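Local structure of translation initiation factor eIF2 assembly protein (Schizosaccharomyces pombe, 4ZGP) at residues A[103-108]-A[180-185]; A[202-207]-A[277-282]. The protein acts as an ATP-dependent folding chaperone of the ATP-grasp fold, binding the gamma subunit of eIF2 so that it can assemble with the alpha and beta subunits. All coordinates share one frame; numbering follows the deposited sequence.

Contact 1: residues A[103-108]-A[180-185]; sequences KAIKEL and LVLKEW. With ADP (adenosine-5'-diphosphate), chain C.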
ATOM      1  N   LYS A 103       4.107  14.328  16.885  1.00 34.09           N
ATOM      2  CA  LYS A 103       2.762  14.792  17.200  1.00 35.66           C
ATOM      3  C   LYS A 103       1.742  13.829  16.582  1.00 37.90           C
ATOM      4  O   LYS A 103       0.807  13.365  17.245  1.00 33.98           O
ATOM      5  CB  LYS A 103       2.552  16.218  16.686  1.00 40.45           C
ATOM      6  CG  LYS A 103       1.112  16.708  16.752  1.00 45.50           C
ATOM      7  CD  LYS A 103       0.981  18.148  16.261  1.00 53.13           C
ATOM      8  CE  LYS A 103       1.207  19.126  17.400  1.00 57.49           C
ATOM      9  NZ  LYS A 103       0.228  18.885  18.502  1.00 57.65           N
ATOM     10  N   ALA A 104       1.954  13.517  15.311  1.00 34.62           N
ATOM     11  CA  ALA A 104       1.105  12.564  14.598  1.00 36.15           C
ATOM     12  C   ALA A 104       1.101  11.182  15.262  1.00 33.73           C
ATOM     13  O   ALA A 104       0.051  10.560  15.420  1.00 31.49           O
ATOM     14  CB  ALA A 104       1.551  12.463  13.155  1.00 35.81           C
ATOM     15  N   ILE A 105       2.274  10.715  15.680  1.00 33.38           N
ATOM     16  CA  ILE A 105       2.363   9.424  16.345  1.00 28.61           C
ATOM     17  C   ILE A 105       1.553   9.400  17.635  1.00 31.22           C
ATOM     18  O   ILE A 105       0.793   8.462  17.890  1.00 30.17           O
ATOM     19  CB  ILE A 105       3.829   9.059  16.636  1.00 29.07           C
ATOM     20  CG1 ILE A 105       4.593   8.915  15.318  1.00 29.81           C
ATOM     21  CG2 ILE A 105       3.901   7.775  17.479  1.00 29.64           C
ATOM     22  CD1 ILE A 105       6.071   8.560  15.472  1.00 32.35           C
ATOM     23  N   LYS A 106       1.720  10.439  18.454  1.00 35.86           N
ATOM     24  CA  LYS A 106       0.945  10.580  19.687  1.00 33.14           C
ATOM     25  C   LYS A 106      -0.561  10.562  19.421  1.00 28.05           C
ATOM     26  O   LYS A 106      -1.328   9.853  20.088  1.00 34.22           O
ATOM     27  CB  LYS A 106       1.320  11.883  20.399  1.00 37.30           C
ATOM     28  CG  LYS A 106       0.431  12.203  21.591  1.00 37.83           C
ATOM     29  CD  LYS A 106       0.676  13.630  22.097  1.00 40.32           C
ATOM     30  CE  LYS A 106       0.654  14.636  20.950  1.00 44.45           C
ATOM     31  NZ  LYS A 106       1.116  15.997  21.362  1.00 46.97           N
ATOM     32  N   GLU A 107      -0.975  11.347  18.438  1.00 29.12           N
ATOM     33  CA  GLU A 107      -2.382  11.420  18.036  1.00 35.07           C
ATOM     34  C   GLU A 107      -2.954  10.098  17.523  1.00 37.34           C
ATOM     35  O   GLU A 107      -4.170   9.896  17.545  1.00 37.66           O
ATOM     36  CB  GLU A 107      -2.547  12.497  16.969  1.00 36.17           C
ATOM     37  CG  GLU A 107      -2.474  13.909  17.529  1.00 38.98           C
ATOM     38  CD  GLU A 107      -2.319  14.962  16.449  1.00 47.01           C
ATOM     39  OE1 GLU A 107      -2.096  16.140  16.798  1.00 52.06           O
ATOM     40  OE2 GLU A 107      -2.407  14.611  15.252  1.00 53.68           O
ATOM     41  N   LEU A 108      -2.089   9.200  17.067  1.00 31.84           N
ATOM     42  CA  LEU A 108      -2.536   7.903  16.550  1.00 30.51           C
ATOM     43  C   LEU A 108      -2.428   6.823  17.625  1.00 38.52           C
ATOM     44  O   LEU A 108      -2.663   5.644  17.367  1.00 37.64           O
ATOM     45  CB  LEU A 108      -1.735   7.516  15.301  1.00 33.26           C
ATOM     46  CG  LEU A 108      -2.026   8.403  14.079  1.00 35.73           C
ATOM     47  CD1 LEU A 108      -1.007   8.203  12.960  1.00 29.83           C
ATOM     48  CD2 LEU A 108      -3.452   8.172  13.542  1.00 33.06           C
ATOM     49  N   LEU A 180       4.388  12.220   3.558  1.00 30.20           N
ATOM     50  CA  LEU A 180       4.721  11.277   4.597  1.00 30.63           C
ATOM     51  C   LEU A 180       3.440  10.787   5.247  1.00 29.34           C
ATOM     52  O   LEU A 180       2.689  11.553   5.859  1.00 28.81           O
ATOM     53  CB  LEU A 180       5.651  11.913   5.644  1.00 27.19           C
ATOM     54  CG  LEU A 180       5.899  11.038   6.872  1.00 32.55           C
ATOM     55  CD1 LEU A 180       6.507   9.726   6.465  1.00 30.02           C
ATOM     56  CD2 LEU A 180       6.809  11.763   7.865  1.00 36.80           C
ATOM     57  N   VAL A 181       3.204   9.494   5.109  1.00 23.64           N
ATOM     58  CA  VAL A 181       2.023   8.873   5.661  1.00 23.82           C
ATOM     59  C   VAL A 181       2.379   8.138   6.937  1.00 25.50           C
ATOM     60  O   VAL A 181       3.301   7.341   6.963  1.00 26.28           O
ATOM     61  CB  VAL A 181       1.390   7.876   4.649  1.00 24.86           C
ATOM     62  CG1 VAL A 181       0.170   7.211   5.253  1.00 23.98           C
ATOM     63  CG2 VAL A 181       1.041   8.599   3.350  1.00 25.54           C
ATOM     64  N   LEU A 182       1.633   8.416   7.993  1.00 25.76           N
ATOM     65  CA  LEU A 182       1.748   7.657   9.223  1.00 27.59           C
ATOM     66  C   LEU A 182       0.417   6.955   9.493  1.00 26.75           C
ATOM     67  O   LEU A 182      -0.579   7.578   9.855  1.00 25.98           O
ATOM     68  CB  LEU A 182       2.136   8.587  10.390  1.00 25.37           C
ATOM     69  CG  LEU A 182       3.445   9.339  10.148  1.00 29.18           C
ATOM     70  CD1 LEU A 182       3.676  10.390  11.225  1.00 40.08           C
ATOM     71  CD2 LEU A 182       4.643   8.364  10.069  1.00 31.39           C
ATOM     72  N   LYS A 183       0.395   5.644   9.295  1.00 22.50           N
ATOM     73  CA  LYS A 183      -0.790   4.854   9.595  1.00 24.83           C
ATOM     74  C   LYS A 183      -0.782   4.390  11.021  1.00 28.26           C
ATOM     75  O   LYS A 183       0.249   3.943  11.497  1.00 27.20           O
ATOM     76  CB  LYS A 183      -0.851   3.644   8.664  1.00 26.88           C
ATOM     77  CG  LYS A 183      -0.838   4.110   7.209  1.00 28.16           C
ATOM     78  CD  LYS A 183      -0.941   2.975   6.263  1.00 32.80           C
ATOM     79  CE  LYS A 183       0.245   2.060   6.391  1.00 27.26           C
ATOM     80  NZ  LYS A 183      -0.146   0.763   5.785  1.00 41.47           N
ATOM     81  N   GLU A 184      -1.928   4.442  11.693  1.00 25.48           N
ATOM     82  CA  GLU A 184      -1.992   3.876  13.037  1.00 27.46           C
ATOM     83  C   GLU A 184      -1.631   2.398  12.986  1.00 34.04           C
ATOM     84  O   GLU A 184      -2.183   1.654  12.191  1.00 27.85           O
ATOM     85  CB  GLU A 184      -3.371   4.049  13.660  1.00 27.53           C
ATOM     86  CG  GLU A 184      -3.471   3.366  15.012  1.00 34.83           C
ATOM     87  CD  GLU A 184      -4.619   3.874  15.846  1.00 43.28           C
ATOM     88  OE1 GLU A 184      -5.273   4.862  15.439  1.00 39.21           O
ATOM     89  OE2 GLU A 184      -4.859   3.273  16.913  1.00 43.22           O
ATOM     90  N   TRP A 185      -0.683   1.985  13.820  1.00 27.75           N
ATOM     91  CA  TRP A 185      -0.298   0.590  13.888  1.00 26.72           C
ATOM     92  C   TRP A 185      -1.357  -0.225  14.600  1.00 33.55           C
ATOM     93  O   TRP A 185      -1.942   0.212  15.583  1.00 32.97           O
ATOM     94  CB  TRP A 185       1.054   0.431  14.591  1.00 31.75           C
ATOM     95  CG  TRP A 185       1.460  -1.012  14.796  1.00 32.23           C
ATOM     96  CD1 TRP A 185       2.176  -1.797  13.933  1.00 32.14           C
ATOM     97  CD2 TRP A 185       1.172  -1.827  15.932  1.00 35.35           C
ATOM     98  NE1 TRP A 185       2.348  -3.052  14.462  1.00 36.07           N
ATOM     99  CE2 TRP A 185       1.737  -3.098  15.689  1.00 36.50           C
ATOM    100  CE3 TRP A 185       0.476  -1.613  17.127  1.00 35.17           C
ATOM    101  CZ2 TRP A 185       1.637  -4.143  16.600  1.00 43.39           C
ATOM    102  CZ3 TRP A 185       0.382  -2.654  18.035  1.00 40.97           C
ATOM    103  CH2 TRP A 185       0.956  -3.903  17.766  1.00 41.25           C
TER
HETATM  104  PB  ADP C 301       1.950  -2.552   0.146  0.69 45.51           P
HETATM  105  O1B ADP C 301       0.600  -2.420  -0.542  0.69 40.65           O
HETATM  106  O2B ADP C 301       3.012  -1.613  -0.397  0.69 37.78           O
HETATM  107  O3B ADP C 301       2.327  -4.008   0.329  0.69 37.41           O
HETATM  108  PA  ADP C 301       0.530  -2.159   2.641  0.69 35.58           P
HETATM  109  O1A ADP C 301      -0.544  -2.921   1.904  0.69 42.32           O
HETATM  110  O2A ADP C 301       0.270  -0.818   3.306  0.69 36.30           O
HETATM  111  O3A ADP C 301       1.787  -1.947   1.647  0.69 44.21           O
HETATM  112  O5' ADP C 301       1.096  -3.151   3.769  0.69 44.51           O
HETATM  113  C5' ADP C 301       2.333  -3.850   3.633  0.69 38.19           C
HETATM  114  C4' ADP C 301       2.342  -4.848   4.778  0.69 41.03           C
HETATM  115  O4' ADP C 301       2.607  -4.159   6.002  0.69 37.77           O
HETATM  116  C3' ADP C 301       0.974  -5.492   4.934  0.69 38.87           C
HETATM  117  O3' ADP C 301       0.947  -6.795   4.342  0.69 41.30           O
HETATM  118  C2' ADP C 301       0.732  -5.556   6.427  0.69 41.25           C
HETATM  119  O2' ADP C 301       1.009  -6.862   6.938  0.69 45.64           O
HETATM  120  C1' ADP C 301       1.709  -4.572   7.037  0.69 36.94           C
HETATM  121  N9  ADP C 301       0.929  -3.396   7.497  0.69 36.80           N
HETATM  122  C8  ADP C 301       0.447  -2.420   6.697  0.69 36.24           C
HETATM  123  N7  ADP C 301      -0.226  -1.487   7.424  0.69 39.00           N
HETATM  124  C5  ADP C 301      -0.179  -1.867   8.721  0.69 34.50           C
HETATM  125  C6  ADP C 301      -0.680  -1.326  10.006  0.69 34.40           C
HETATM  126  N6  ADP C 301      -1.383  -0.164  10.016  0.69 32.35           N
HETATM  127  N1  ADP C 301      -0.415  -2.025  11.142  0.69 28.14           N
HETATM  128  C2  ADP C 301       0.296  -3.173  11.101  0.69 35.16           C
HETATM  129  N3  ADP C 301       0.784  -3.723   9.968  0.69 37.18           N
HETATM  130  C4  ADP C 301       0.585  -3.125   8.764  0.69 39.63           C
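L108, the first residue after helix 95-107, lays its two methyl branches on two alternate residues of strand 180-184, L182 and E184. CD1 drops over the backbone of L182, 3.2 Å from L182 O and 4.1 Å from L182 CB, while CD2 leans on the CB of E184. A chi1 of -69° sets CG beside the backbone N and anti to the carbonyl carbon, and from there CD1 reaches L182 and CD2 reaches E184. One turn earlier, A104 faces the same strand. Its single methyl lets L182 come close, with A104 CB 3.5 Å from L182 CD1; I105 CG1 reaches that leucine methyl only loosely. E184 stretches obliquely past L108, and its carboxylate lies beside the carbonyl oxygen of L108 with both oxygens 3.3 Å from L108 O. All three are acceptors, so they form no bond with one another.

K183 points to the other side of the strand, as alternation requires, and its chain reaches the nucleotide: K183 NZ donates to ADP N7 at 2.8 Å and to ADP O2A at 3.0 Å, tying base to alpha-phosphate. The carbonyl oxygen of E184 accepts from ADP N6 at 2.9 Å, reading the adenine edge as in other ATP-grasp proteins, and W185 lies obliquely by ADP C2. Strand 180-184 is the middle strand of an antiparallel sheet, between 48-51 and 112-115; V112 of strand 112-115 and V141 of helix 138-146 continue the apolar layer, and K49 of strand 48-51 also touches L108.

Contact 2: residues A[202-207]-A[277-282]; sequences RLIAFC and ESMNSE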
ATOM      1  N   ARG A 202     -14.805  -4.949 -12.224  1.00 28.96           N
ATOM      2  CA  ARG A 202     -15.264  -6.207 -11.677  1.00 27.02           C
ATOM      3  C   ARG A 202     -14.110  -6.950 -10.967  1.00 21.04           C
ATOM      4  O   ARG A 202     -12.960  -6.855 -11.367  1.00 23.45           O
ATOM      5  CB  ARG A 202     -15.870  -7.066 -12.792  1.00 33.89           C
ATOM      6  CG  ARG A 202     -17.157  -6.443 -13.362  1.00 40.97           C
ATOM      7  CD  ARG A 202     -17.619  -7.118 -14.648  1.00 49.34           C
ATOM      8  NE  ARG A 202     -17.751  -8.564 -14.489  1.00 55.47           N
ATOM      9  CZ  ARG A 202     -18.803  -9.160 -13.938  1.00 53.71           C
ATOM     10  NH1 ARG A 202     -19.824  -8.436 -13.493  1.00 54.69           N
ATOM     11  NH2 ARG A 202     -18.831 -10.481 -13.833  1.00 55.26           N
ATOM     12  N   LEU A 203     -14.450  -7.678  -9.917  1.00 28.20           N
ATOM     13  CA  LEU A 203     -13.472  -8.484  -9.200  1.00 25.38           C
ATOM     14  C   LEU A 203     -13.198  -9.781  -9.959  1.00 21.11           C
ATOM     15  O   LEU A 203     -14.049 -10.671  -9.969  1.00 29.39           O
ATOM     16  CB  LEU A 203     -13.985  -8.799  -7.808  1.00 25.48           C
ATOM     17  CG  LEU A 203     -13.085  -9.640  -6.903  1.00 24.50           C
ATOM     18  CD1 LEU A 203     -11.914  -8.805  -6.424  1.00 23.74           C
ATOM     19  CD2 LEU A 203     -13.889 -10.160  -5.710  1.00 24.33           C
ATOM     20  N   ILE A 204     -12.029  -9.876 -10.567  1.00 23.53           N
ATOM     21  CA  ILE A 204     -11.710 -11.035 -11.392  1.00 27.30           C
ATOM     22  C   ILE A 204     -10.927 -12.097 -10.621  1.00 29.53           C
ATOM     23  O   ILE A 204     -10.921 -13.272 -11.005  1.00 28.86           O
ATOM     24  CB  ILE A 204     -10.923 -10.632 -12.634  1.00 24.57           C
ATOM     25  CG1 ILE A 204      -9.617  -9.922 -12.256  1.00 28.45           C
ATOM     26  CG2 ILE A 204     -11.785  -9.744 -13.530  1.00 29.75           C
ATOM     27  CD1 ILE A 204      -8.638  -9.744 -13.391  1.00 30.08           C
ATOM     28  N   ALA A 205     -10.280 -11.688  -9.532  1.00 24.41           N
ATOM     29  CA  ALA A 205      -9.398 -12.588  -8.785  1.00 20.09           C
ATOM     30  C   ALA A 205      -9.006 -11.992  -7.448  1.00 27.94           C
ATOM     31  O   ALA A 205      -8.912 -10.778  -7.326  1.00 24.50           O
ATOM     32  CB  ALA A 205      -8.134 -12.886  -9.576  1.00 24.75           C
ATOM     33  N   PHE A 206      -8.744 -12.853  -6.468  1.00 21.67           N
ATOM     34  CA  PHE A 206      -8.041 -12.412  -5.261  1.00 20.54           C
ATOM     35  C   PHE A 206      -7.299 -13.574  -4.641  1.00 26.09           C
ATOM     36  O   PHE A 206      -7.632 -14.745  -4.876  1.00 25.55           O
ATOM     37  CB  PHE A 206      -8.992 -11.754  -4.233  1.00 18.85           C
ATOM     38  CG  PHE A 206      -9.936 -12.693  -3.511  1.00 22.43           C
ATOM     39  CD1 PHE A 206      -9.565 -13.322  -2.320  1.00 23.88           C
ATOM     40  CD2 PHE A 206     -11.227 -12.874  -3.971  1.00 25.15           C
ATOM     41  CE1 PHE A 206     -10.439 -14.145  -1.638  1.00 25.52           C
ATOM     42  CE2 PHE A 206     -12.128 -13.703  -3.278  1.00 28.65           C
ATOM     43  CZ  PHE A 206     -11.734 -14.333  -2.113  1.00 24.51           C
ATOM     44  N   CYS A 207      -6.264 -13.245  -3.875  1.00 20.67           N
ATOM     45  CA  CYS A 207      -5.456 -14.269  -3.254  1.00 22.95           C
ATOM     46  C   CYS A 207      -5.037 -13.842  -1.883  1.00 23.43           C
ATOM     47  O   CYS A 207      -5.034 -12.664  -1.556  1.00 22.27           O
ATOM     48  CB  CYS A 207      -4.212 -14.596  -4.107  1.00 19.20           C
ATOM     49  SG  CYS A 207      -3.033 -13.269  -4.418  1.00 24.31           S
ATOM     50  N   GLU A 277      -3.796 -10.357 -17.123  1.00 30.69           N
ATOM     51  CA  GLU A 277      -4.005  -9.584 -18.338  1.00 33.30           C
ATOM     52  C   GLU A 277      -4.989 -10.247 -19.297  1.00 32.14           C
ATOM     53  O   GLU A 277      -5.794  -9.576 -19.931  1.00 32.23           O
ATOM     54  CB  GLU A 277      -2.669  -9.372 -19.032  1.00 36.89           C
ATOM     55  CG  GLU A 277      -2.733  -8.471 -20.225  1.00 46.13           C
ATOM     56  CD  GLU A 277      -1.353  -8.194 -20.769  1.00 60.46           C
ATOM     57  OE1 GLU A 277      -0.362  -8.629 -20.137  1.00 64.43           O
ATOM     58  OE2 GLU A 277      -1.260  -7.544 -21.825  1.00 65.27           O
ATOM     59  N   SER A 278      -4.939 -11.571 -19.384  1.00 30.60           N
ATOM     60  CA  SER A 278      -5.795 -12.263 -20.339  1.00 38.39           C
ATOM     61  C   SER A 278      -7.156 -12.586 -19.728  1.00 35.27           C
ATOM     62  O   SER A 278      -8.135 -12.808 -20.445  1.00 33.71           O
ATOM     63  CB  SER A 278      -5.104 -13.531 -20.854  1.00 35.98           C
ATOM     64  OG  SER A 278      -4.871 -14.444 -19.800  1.00 45.97           O
ATOM     65  N   MET A 279      -7.238 -12.550 -18.398  1.00 31.93           N
ATOM     66  CA  MET A 279      -8.466 -12.931 -17.718  1.00 30.85           C
ATOM     67  C   MET A 279      -9.654 -12.116 -18.172  1.00 34.72           C
ATOM     68  O   MET A 279      -9.579 -10.890 -18.350  1.00 34.30           O
ATOM     69  CB  MET A 279      -8.305 -12.804 -16.211  1.00 36.65           C
ATOM     70  CG  MET A 279      -9.100 -13.806 -15.428  1.00 39.13           C
ATOM     71  SD  MET A 279      -8.640 -13.754 -13.677  1.00 40.89           S
ATOM     72  CE  MET A 279      -6.871 -13.940 -13.767  1.00 31.52           C
ATOM     73  N   ASN A 280     -10.754 -12.825 -18.387  1.00 36.04           N
ATOM     74  CA  ASN A 280     -11.995 -12.223 -18.839  1.00 42.11           C
ATOM     75  C   ASN A 280     -12.716 -11.530 -17.685  1.00 39.85           C
ATOM     76  O   ASN A 280     -12.921 -12.134 -16.636  1.00 44.36           O
ATOM     77  CB  ASN A 280     -12.881 -13.298 -19.464  1.00 46.34           C
ATOM     78  CG  ASN A 280     -14.173 -12.745 -20.012  1.00 49.93           C
ATOM     79  OD1 ASN A 280     -14.311 -11.538 -20.224  1.00 55.35           O
ATOM     80  ND2 ASN A 280     -15.132 -13.633 -20.262  1.00 55.91           N
ATOM     81  N   SER A 281     -13.113 -10.274 -17.872  1.00 34.02           N
ATOM     82  CA  SER A 281     -13.739  -9.534 -16.779  1.00 38.95           C
ATOM     83  C   SER A 281     -15.217  -9.884 -16.602  1.00 47.68           C
ATOM     84  O   SER A 281     -15.815  -9.579 -15.569  1.00 40.82           O
ATOM     85  CB  SER A 281     -13.577  -8.024 -16.991  1.00 41.85           C
ATOM     86  OG  SER A 281     -14.176  -7.597 -18.204  1.00 48.36           O
ATOM     87  N   GLU A 282     -15.795 -10.555 -17.596  1.00 49.35           N
ATOM     88  CA  GLU A 282     -17.232 -10.842 -17.593  1.00 49.59           C
ATOM     89  C   GLU A 282     -17.604 -12.088 -16.808  1.00 51.84           C
ATOM     90  O   GLU A 282     -18.781 -12.433 -16.713  1.00 51.76           O
ATOM     91  CB  GLU A 282     -17.745 -10.982 -19.026  1.00 51.65           C
ATOM     92  CG  GLU A 282     -17.882  -9.661 -19.755  1.00 60.90           C
ATOM     93  CD  GLU A 282     -17.373  -9.733 -21.178  1.00 67.91           C
ATOM     94  OE1 GLU A 282     -18.197  -9.914 -22.100  1.00 72.11           O
ATOM     95  OE2 GLU A 282     -16.144  -9.610 -21.373  1.00 72.16           O
TER
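N280 OD1 accepts a hydrogen bond from E282 N at 3.2 Å, the donor standing above the carbonyl plane; this Asx turn shapes the loop where it meets strand 202-208. R202 lies along the carbonyl oxygen of S281 in that turn, with CD against it and NE at the edge of the guanidinium; the modelled R202 NE to S281 O distance of 2.4 Å is too short to take literally, and the bond's exact geometry is doubtful. The arginine chain bends at chi3 (53°), which brings NH2 within a weak hydrogen bond of N283 O. Arginine suits this partly exposed edge because a long chain with several N-H groups can reach more than one loop carbonyl. With an alanine in its place, the carbonyls of S281 and N283 would probably lose the side chain that lies against them, and the loop would be less firmly tied to the strand.

Further along the strand, I204 and A205 both bond to F197 of the adjoining strand, and with their backbone angles they form a classic beta bulge, which turns both side chains to the same face. There they meet M279, the first residue to leave helical geometry after helix 273-278. Its flexible thioether crosses I204 obliquely: M279 SD is 4.0 Å from I204 CB and 3.5 Å from I204 O, and it approaches A205 CB at 4.2 Å. Reaching across to the loop, I204 CG2 meets S281 CA at 3.8 Å. K199 NZ, on strand 193-199, hydrogen-bonds to M279 O.

How the contacts relate
Contacts 1 and 2 lie on opposite sides of the chain's centre, about 35 Å apart between centres, and share no helix or strand. Contact 1 is the buried one: a helix end sits on the central strand of a three-stranded sheet through aliphatic groups, and the other face of that strand serves ADP. Contact 2 is only partly buried, joining a strand of the separate five-stranded mixed sheet to the loop after a helix; an apolar patch there passes into polar, solvent-reaching groups, and an arginine side chain lies against backbone carbonyls. Contact 1 thus contributes directly to the nucleotide pocket, whereas contact 2 holds no residue of the nucleotide site.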